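Local coordinates for protein myosin-4 (Saccharomyces cerevisiae, PDB 3MMI) that carries specific mRNAs such as the ASH1 transcript toward the bud as a motor recruited through SHE3, this chain being its globular tail, at residues A[174-188]-A[242-254]. Sequence-based numbering, arbitrary orientation.
Sequences VLNEKLFKNSGDEKF and YGYEVDRNIERLV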
ATOM      1  N   VAL A 174     -19.829  -0.589  -3.419  1.00 24.14           N
ATOM      2  CA  VAL A 174     -19.301  -0.947  -4.750  1.00 20.33           C
ATOM      3  C   VAL A 174     -19.856  -2.240  -5.198  1.00 19.07           C
ATOM      4  O   VAL A 174     -20.305  -2.299  -6.342  1.00 20.79           O
ATOM      5  CB  VAL A 174     -17.735  -1.006  -4.822  1.00 23.00           C
ATOM      6  CG1 VAL A 174     -17.283  -1.627  -6.154  1.00 17.17           C
ATOM      7  CG2 VAL A 174     -17.108   0.283  -4.516  1.00 15.24           C
ATOM      8  N   LEU A 175     -19.858  -3.267  -4.350  1.00 20.78           N
ATOM      9  CA  LEU A 175     -20.128  -4.652  -4.753  1.00 21.56           C
ATOM     10  C   LEU A 175     -21.522  -5.215  -4.411  1.00 26.43           C
ATOM     11  O   LEU A 175     -21.917  -6.285  -4.977  1.00 26.31           O
ATOM     12  CB  LEU A 175     -19.091  -5.540  -4.047  1.00 20.90           C
ATOM     13  CG  LEU A 175     -17.664  -5.368  -4.504  1.00 18.94           C
ATOM     14  CD1 LEU A 175     -16.779  -6.327  -3.764  1.00 14.81           C
ATOM     15  CD2 LEU A 175     -17.658  -5.603  -6.120  1.00 15.03           C
ATOM     16  N   ASN A 176     -22.186  -4.597  -3.413  1.00 28.42           N
ATOM     17  CA  ASN A 176     -23.432  -5.156  -2.777  1.00 32.27           C
ATOM     18  C   ASN A 176     -24.606  -4.955  -3.686  1.00 33.67           C
ATOM     19  O   ASN A 176     -25.113  -3.855  -3.804  1.00 27.73           O
ATOM     20  CB  ASN A 176     -23.737  -4.447  -1.446  1.00 35.35           C
ATOM     21  CG  ASN A 176     -24.850  -5.135  -0.642  1.00 36.98           C
ATOM     22  OD1 ASN A 176     -25.600  -5.964  -1.156  1.00 39.70           O
ATOM     23  ND2 ASN A 176     -24.936  -4.780   0.631  1.00 35.10           N
ATOM     24  N   GLU A 177     -25.023  -6.010  -4.379  1.00 39.15           N
ATOM     25  CA  GLU A 177     -26.054  -5.799  -5.405  1.00 42.75           C
ATOM     26  C   GLU A 177     -27.364  -5.385  -4.781  1.00 43.93           C
ATOM     27  O   GLU A 177     -28.121  -4.631  -5.423  1.00 43.89           O
ATOM     28  CB  GLU A 177     -26.237  -7.020  -6.317  1.00 44.74           C
ATOM     29  CG  GLU A 177     -26.622  -8.326  -5.605  1.00 53.87           C
ATOM     30  CD  GLU A 177     -28.130  -8.606  -5.715  1.00 58.81           C
ATOM     31  OE1 GLU A 177     -28.758  -7.945  -6.560  1.00 61.63           O
ATOM     32  OE2 GLU A 177     -28.663  -9.457  -4.949  1.00 61.83           O
ATOM     33  N   LYS A 178     -27.570  -5.785  -3.505  1.00 44.01           N
ATOM     34  CA  LYS A 178     -28.764  -5.357  -2.706  1.00 45.73           C
ATOM     35  C   LYS A 178     -28.941  -3.836  -2.677  1.00 44.81           C
ATOM     36  O   LYS A 178     -30.061  -3.347  -2.571  1.00 45.34           O
ATOM     37  CB  LYS A 178     -28.784  -5.921  -1.254  1.00 45.03           C
ATOM     38  CG  LYS A 178     -28.516  -7.420  -1.138  1.00 42.51           C
ATOM     39  N   LEU A 179     -27.843  -3.104  -2.807  1.00 43.87           N
ATOM     40  CA  LEU A 179     -27.891  -1.663  -2.717  1.00 43.88           C
ATOM     41  C   LEU A 179     -27.656  -1.021  -4.049  1.00 43.48           C
ATOM     42  O   LEU A 179     -27.282   0.144  -4.063  1.00 41.23           O
ATOM     43  CB  LEU A 179     -26.817  -1.151  -1.758  1.00 43.90           C
ATOM     44  CG  LEU A 179     -26.617  -1.797  -0.375  1.00 45.20           C
ATOM     45  CD1 LEU A 179     -25.781  -0.801   0.505  1.00 51.34           C
ATOM     46  CD2 LEU A 179     -27.960  -2.172   0.300  1.00 46.21           C
ATOM     47  N   PHE A 180     -27.874  -1.712  -5.162  1.00 45.19           N
ATOM     48  CA  PHE A 180     -27.740  -1.074  -6.480  1.00 46.96           C
ATOM     49  C   PHE A 180     -28.926  -0.150  -6.749  1.00 49.35           C
ATOM     50  O   PHE A 180     -28.821   0.817  -7.467  1.00 49.80           O
ATOM     51  CB  PHE A 180     -27.621  -2.086  -7.638  1.00 46.11           C
ATOM     52  CG  PHE A 180     -26.298  -2.817  -7.721  1.00 42.28           C
ATOM     53  CD1 PHE A 180     -25.181  -2.366  -7.070  1.00 35.98           C
ATOM     54  CD2 PHE A 180     -26.200  -3.982  -8.448  1.00 34.06           C
ATOM     55  CE1 PHE A 180     -24.018  -3.054  -7.153  1.00 33.89           C
ATOM     56  CE2 PHE A 180     -25.042  -4.649  -8.530  1.00 39.70           C
ATOM     57  CZ  PHE A 180     -23.952  -4.193  -7.882  1.00 36.60           C
ATOM     58  N   LYS A 181     -30.056  -0.470  -6.154  1.00 53.27           N
ATOM     59  CA  LYS A 181     -31.228   0.359  -6.285  1.00 57.47           C
ATOM     60  C   LYS A 181     -31.079   1.708  -5.589  1.00 57.67           C
ATOM     61  O   LYS A 181     -31.756   2.641  -5.926  1.00 56.87           O
ATOM     62  CB  LYS A 181     -32.481  -0.392  -5.833  1.00 59.67           C
ATOM     63  CG  LYS A 181     -32.332  -1.177  -4.550  1.00 64.99           C
ATOM     64  N   ASN A 182     -30.151   1.804  -4.649  1.00 59.22           N
ATOM     65  CA  ASN A 182     -29.801   3.061  -3.998  1.00 60.89           C
ATOM     66  C   ASN A 182     -28.931   3.942  -4.863  1.00 61.99           C
ATOM     67  O   ASN A 182     -28.120   3.466  -5.606  1.00 64.04           O
ATOM     68  CB  ASN A 182     -29.104   2.805  -2.674  1.00 60.81           C
ATOM     69  CG  ASN A 182     -29.981   2.092  -1.682  1.00 63.37           C
ATOM     70  OD1 ASN A 182     -29.511   1.554  -0.696  1.00 65.87           O
ATOM     71  ND2 ASN A 182     -31.262   2.085  -1.938  1.00 60.44           N
ATOM     72  N   SER A 183     -29.129   5.236  -4.756  1.00 65.73           N
ATOM     73  CA  SER A 183     -28.286   6.224  -5.379  1.00 67.86           C
ATOM     74  C   SER A 183     -26.814   5.925  -5.167  1.00 69.69           C
ATOM     75  O   SER A 183     -26.012   6.073  -6.067  1.00 71.02           O
ATOM     76  CB  SER A 183     -28.554   7.562  -4.733  1.00 71.79           C
ATOM     77  OG  SER A 183     -28.376   7.479  -3.345  1.00 77.87           O
ATOM     78  N   GLY A 184     -26.503   5.569  -3.924  1.00 63.90           N
ATOM     79  CA  GLY A 184     -25.201   5.171  -3.471  1.00 58.61           C
ATOM     80  C   GLY A 184     -24.544   6.346  -2.845  1.00 58.16           C
ATOM     81  O   GLY A 184     -23.488   6.247  -2.259  1.00 56.19           O
ATOM     82  N   ASP A 185     -25.253   7.452  -2.969  1.00 55.75           N
ATOM     83  CA  ASP A 185     -24.790   8.830  -2.997  1.00 55.28           C
ATOM     84  C   ASP A 185     -24.160   9.343  -1.732  1.00 51.14           C
ATOM     85  O   ASP A 185     -23.271  10.123  -1.740  1.00 51.46           O
ATOM     86  CB  ASP A 185     -25.998   9.710  -3.267  1.00 58.00           C
ATOM     87  CG  ASP A 185     -26.298   9.867  -4.708  1.00 60.78           C
ATOM     88  OD1 ASP A 185     -25.649   9.248  -5.543  1.00 60.74           O
ATOM     89  OD2 ASP A 185     -27.209  10.643  -4.994  1.00 61.75           O
ATOM     90  N   GLU A 186     -24.715   8.914  -0.642  1.00 48.21           N
ATOM     91  CA  GLU A 186     -24.324   9.279   0.721  1.00 44.93           C
ATOM     92  C   GLU A 186     -22.998   8.613   1.004  1.00 41.71           C
ATOM     93  O   GLU A 186     -22.117   9.182   1.651  1.00 42.00           O
ATOM     94  CB  GLU A 186     -25.374   8.792   1.720  1.00 44.97           C
ATOM     95  CG  GLU A 186     -26.022   9.868   2.538  1.00 50.60           C
ATOM     96  N   LYS A 187     -22.891   7.364   0.566  1.00 39.50           N
ATOM     97  CA  LYS A 187     -21.711   6.552   0.812  1.00 37.33           C
ATOM     98  C   LYS A 187     -20.568   7.106  -0.067  1.00 33.60           C
ATOM     99  O   LYS A 187     -19.438   7.311   0.416  1.00 36.82           O
ATOM    100  CB  LYS A 187     -22.025   5.053   0.547  1.00 38.73           C
ATOM    101  CG  LYS A 187     -22.927   4.429   1.585  1.00 35.70           C
ATOM    102  CD  LYS A 187     -22.845   2.943   1.504  1.00 46.16           C
ATOM    103  CE  LYS A 187     -23.630   2.282   2.656  1.00 45.49           C
ATOM    104  NZ  LYS A 187     -24.909   2.915   2.785  1.00 39.54           N
ATOM    105  N   PHE A 188     -20.861   7.382  -1.311  1.00 27.74           N
ATOM    106  CA  PHE A 188     -19.875   7.996  -2.165  1.00 29.32           C
ATOM    107  C   PHE A 188     -19.410   9.360  -1.656  1.00 30.23           C
ATOM    108  O   PHE A 188     -18.242   9.749  -1.722  1.00 29.14           O
ATOM    109  CB  PHE A 188     -20.291   8.051  -3.653  1.00 26.36           C
ATOM    110  CG  PHE A 188     -19.973   6.779  -4.415  1.00 23.99           C
ATOM    111  CD1 PHE A 188     -20.960   5.831  -4.662  1.00 23.42           C
ATOM    112  CD2 PHE A 188     -18.658   6.483  -4.814  1.00 22.52           C
ATOM    113  CE1 PHE A 188     -20.659   4.642  -5.299  1.00 24.54           C
ATOM    114  CE2 PHE A 188     -18.327   5.286  -5.477  1.00 24.32           C
ATOM    115  CZ  PHE A 188     -19.291   4.339  -5.704  1.00 24.15           C
ATOM    116  N   TYR A 242     -24.820  -7.513 -13.068  1.00 22.31           N
ATOM    117  CA  TYR A 242     -24.049  -7.243 -11.912  1.00 21.19           C
ATOM    118  C   TYR A 242     -22.730  -6.618 -12.292  1.00 20.68           C
ATOM    119  O   TYR A 242     -22.248  -5.663 -11.632  1.00 21.37           O
ATOM    120  CB  TYR A 242     -23.928  -8.499 -11.027  1.00 19.57           C
ATOM    121  CG  TYR A 242     -23.062  -8.289  -9.767  1.00 19.98           C
ATOM    122  CD1 TYR A 242     -23.595  -7.918  -8.536  1.00 22.02           C
ATOM    123  CD2 TYR A 242     -21.699  -8.381  -9.870  1.00 17.60           C
ATOM    124  CE1 TYR A 242     -22.768  -7.781  -7.429  1.00 23.55           C
ATOM    125  CE2 TYR A 242     -20.898  -8.219  -8.767  1.00 21.18           C
ATOM    126  CZ  TYR A 242     -21.431  -7.937  -7.584  1.00 15.69           C
ATOM    127  OH  TYR A 242     -20.576  -7.726  -6.568  1.00 27.77           O
ATOM    128  N   GLY A 243     -22.110  -7.179 -13.354  1.00 20.12           N
ATOM    129  CA  GLY A 243     -20.770  -6.778 -13.746  1.00 18.94           C
ATOM    130  C   GLY A 243     -20.784  -5.330 -14.207  1.00 21.22           C
ATOM    131  O   GLY A 243     -19.995  -4.500 -13.764  1.00 19.12           O
ATOM    132  N   TYR A 244     -21.770  -5.027 -15.042  1.00 20.27           N
ATOM    133  CA  TYR A 244     -21.957  -3.684 -15.529  1.00 23.29           C
ATOM    134  C   TYR A 244     -22.174  -2.603 -14.428  1.00 25.02           C
ATOM    135  O   TYR A 244     -21.579  -1.513 -14.457  1.00 26.19           O
ATOM    136  CB  TYR A 244     -23.121  -3.629 -16.497  1.00 26.63           C
ATOM    137  CG  TYR A 244     -23.435  -2.211 -16.912  1.00 28.99           C
ATOM    138  CD1 TYR A 244     -22.722  -1.623 -17.979  1.00 32.69           C
ATOM    139  CD2 TYR A 244     -24.412  -1.444 -16.240  1.00 36.84           C
ATOM    140  CE1 TYR A 244     -22.958  -0.303 -18.379  1.00 41.74           C
ATOM    141  CE2 TYR A 244     -24.663  -0.045 -16.639  1.00 37.81           C
ATOM    142  CZ  TYR A 244     -23.925   0.469 -17.734  1.00 39.54           C
ATOM    143  OH  TYR A 244     -24.088   1.730 -18.208  1.00 41.95           O
ATOM    144  N   GLU A 245     -22.951  -2.936 -13.410  1.00 25.22           N
ATOM    145  CA  GLU A 245     -23.178  -2.049 -12.272  1.00 26.35           C
ATOM    146  C   GLU A 245     -21.937  -1.818 -11.366  1.00 25.65           C
ATOM    147  O   GLU A 245     -21.697  -0.668 -10.976  1.00 26.71           O
ATOM    148  CB  GLU A 245     -24.353  -2.549 -11.435  1.00 25.79           C
ATOM    149  CG  GLU A 245     -25.675  -2.597 -12.250  1.00 32.11           C
ATOM    150  CD  GLU A 245     -26.128  -1.170 -12.796  1.00 42.00           C
ATOM    151  OE1 GLU A 245     -25.992  -0.143 -12.165  1.00 45.82           O
ATOM    152  OE2 GLU A 245     -26.581  -1.014 -13.933  1.00 51.20           O
ATOM    153  N   VAL A 246     -21.152  -2.860 -11.073  1.00 21.24           N
ATOM    154  CA  VAL A 246     -19.881  -2.697 -10.353  1.00 17.85           C
ATOM    155  C   VAL A 246     -18.944  -1.840 -11.165  1.00 19.08           C
ATOM    156  O   VAL A 246     -18.157  -1.088 -10.609  1.00 19.86           O
ATOM    157  CB  VAL A 246     -19.244  -4.106 -10.079  1.00 16.37           C
ATOM    158  CG1 VAL A 246     -17.818  -3.986  -9.404  1.00 16.45           C
ATOM    159  CG2 VAL A 246     -20.341  -4.993  -9.274  1.00 16.18           C
ATOM    160  N   ASP A 247     -18.951  -2.021 -12.475  1.00 20.44           N
ATOM    161  CA  ASP A 247     -18.088  -1.245 -13.365  1.00 24.38           C
ATOM    162  C   ASP A 247     -18.297   0.263 -13.209  1.00 23.88           C
ATOM    163  O   ASP A 247     -17.347   0.997 -12.986  1.00 23.88           O
ATOM    164  CB  ASP A 247     -18.380  -1.544 -14.861  1.00 24.99           C
ATOM    165  CG  ASP A 247     -17.129  -1.836 -15.662  1.00 32.43           C
ATOM    166  OD1 ASP A 247     -16.008  -1.669 -15.138  1.00 52.32           O
ATOM    167  OD2 ASP A 247     -17.223  -2.402 -16.772  1.00 40.49           O
ATOM    168  N   ARG A 248     -19.564   0.662 -13.221  1.00 24.36           N
ATOM    169  CA  ARG A 248     -19.954   2.029 -12.930  1.00 26.07           C
ATOM    170  C   ARG A 248     -19.551   2.474 -11.522  1.00 25.63           C
ATOM    171  O   ARG A 248     -19.155   3.625 -11.337  1.00 25.47           O
ATOM    172  CB  ARG A 248     -21.463   2.205 -13.121  1.00 24.35           C
ATOM    173  CG  ARG A 248     -22.012   1.535 -14.369  1.00 31.51           C
ATOM    174  N   ASN A 249     -19.649   1.593 -10.523  1.00 21.45           N
ATOM    175  CA  ASN A 249     -19.331   2.048  -9.166  1.00 21.21           C
ATOM    176  C   ASN A 249     -17.869   2.289  -9.138  1.00 22.14           C
ATOM    177  O   ASN A 249     -17.387   3.253  -8.447  1.00 23.85           O
ATOM    178  CB  ASN A 249     -19.760   1.054  -8.073  1.00 19.23           C
ATOM    179  CG  ASN A 249     -21.261   0.950  -7.955  1.00 26.96           C
ATOM    180  OD1 ASN A 249     -21.828  -0.049  -7.438  1.00 31.13           O
ATOM    181  ND2 ASN A 249     -21.926   1.994  -8.300  1.00 18.93           N
ATOM    182  N   ILE A 250     -17.127   1.446  -9.857  1.00 20.22           N
ATOM    183  CA  ILE A 250     -15.678   1.563  -9.834  1.00 20.54           C
ATOM    184  C   ILE A 250     -15.267   2.908 -10.469  1.00 20.37           C
ATOM    185  O   ILE A 250     -14.450   3.684  -9.983  1.00 18.25           O
ATOM    186  CB  ILE A 250     -14.978   0.337 -10.551  1.00 17.96           C
ATOM    187  CG1 ILE A 250     -15.026  -0.927  -9.632  1.00 18.29           C
ATOM    188  CG2 ILE A 250     -13.555   0.665 -10.879  1.00 15.65           C
ATOM    189  CD1 ILE A 250     -14.497  -2.114 -10.309  1.00 18.76           C
ATOM    190  N   GLU A 251     -15.861   3.142 -11.606  1.00 22.74           N
ATOM    191  CA  GLU A 251     -15.610   4.431 -12.343  1.00 26.37           C
ATOM    192  C   GLU A 251     -15.999   5.646 -11.506  1.00 23.92           C
ATOM    193  O   GLU A 251     -15.275   6.584 -11.461  1.00 23.54           O
ATOM    194  CB  GLU A 251     -16.282   4.526 -13.723  1.00 26.13           C
ATOM    195  CG  GLU A 251     -16.024   3.404 -14.789  1.00 38.24           C
ATOM    196  CD  GLU A 251     -14.707   2.528 -14.644  1.00 53.94           C
ATOM    197  OE1 GLU A 251     -14.833   1.255 -14.441  1.00 56.22           O
ATOM    198  OE2 GLU A 251     -13.561   3.086 -14.740  1.00 57.97           O
ATOM    199  N   ARG A 252     -17.042   5.562 -10.714  1.00 25.05           N
ATOM    200  CA  ARG A 252     -17.324   6.541  -9.732  1.00 24.86           C
ATOM    201  C   ARG A 252     -16.224   6.682  -8.702  1.00 25.32           C
ATOM    202  O   ARG A 252     -15.803   7.793  -8.436  1.00 25.31           O
ATOM    203  CB  ARG A 252     -18.633   6.173  -9.011  1.00 29.44           C
ATOM    204  CG  ARG A 252     -19.501   7.324  -8.878  1.00 33.72           C
ATOM    205  CD  ARG A 252     -20.765   6.989  -8.087  1.00 42.20           C
ATOM    206  NE  ARG A 252     -21.243   8.177  -7.399  1.00 38.43           N
ATOM    207  CZ  ARG A 252     -22.429   8.254  -6.771  1.00 41.13           C
ATOM    208  NH1 ARG A 252     -23.310   7.239  -6.776  1.00 40.17           N
ATOM    209  NH2 ARG A 252     -22.762   9.377  -6.210  1.00 37.29           N
ATOM    210  N   LEU A 253     -15.813   5.576  -8.064  1.00 25.25           N
ATOM    211  CA  LEU A 253     -14.659   5.573  -7.122  1.00 23.76           C
ATOM    212  C   LEU A 253     -13.410   6.181  -7.754  1.00 24.19           C
ATOM    213  O   LEU A 253     -12.679   6.968  -7.111  1.00 24.04           O
ATOM    214  CB  LEU A 253     -14.379   4.141  -6.690  1.00 24.92           C
ATOM    215  CG  LEU A 253     -13.279   3.984  -5.657  1.00 30.67           C
ATOM    216  CD1 LEU A 253     -13.669   2.814  -4.695  1.00 32.80           C
ATOM    217  CD2 LEU A 253     -11.968   3.821  -6.365  1.00 30.32           C
ATOM    218  N   VAL A 254     -13.140   5.813  -9.001  1.00 23.54           N
ATOM    219  CA  VAL A 254     -11.894   6.208  -9.659  1.00 26.02           C
ATOM    220  C   VAL A 254     -11.861   7.737 -10.127  1.00 25.41           C
ATOM    221  O   VAL A 254     -10.816   8.313 -10.253  1.00 20.05           O
ATOM    222  CB  VAL A 254     -11.641   5.286 -10.866  1.00 25.51           C
ATOM    223  CG1 VAL A 254     -11.114   5.992 -12.036  1.00 24.12           C
ATOM    224  CG2 VAL A 254     -10.739   4.189 -10.448  1.00 27.80           C
TER
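V174, of helix 170-174, sits as a knob among V246, N249, I250 and L253 of helix 240-257; a compact branched side chain fits among these four. L175 follows with its carbonyl: Y242 OH donates to L175 O at 2.5 Å, in the carbonyl plane and on a lone pair. Tyrosine suits this place because its ring offers an edge to E177 CB and its hydroxyl a donor; CG anti to the backbone N (chi1 178°) aims the ring at that carbonyl. F180 is sandwiched, E177 CA over one face and E245 CB over the other, 3.8 Å from the ring centroid. Further along, R252 NH1 donates to S183 O (3.0 Å). G184 takes the N-cap of helix 185-204 with a positive phi (98°) that favours glycine, and a CB would point toward R252 NH1. D185 forms a salt bridge, OD1 to R252 NH2 at 3.0 Å, met from above the carboxylate plane. R252 CD lies over the F188 ring, 3.5 Å from its centroid. Replacing R252 by alanine is likely to leave D185 without this countercharge and S183 O without this donor, and to uncover a face of F188. Apolar packing with one hydroxyl-carbonyl bond, then an arginine both paired and stacked, thus join 174-188 to a helix of the dilute-type tail.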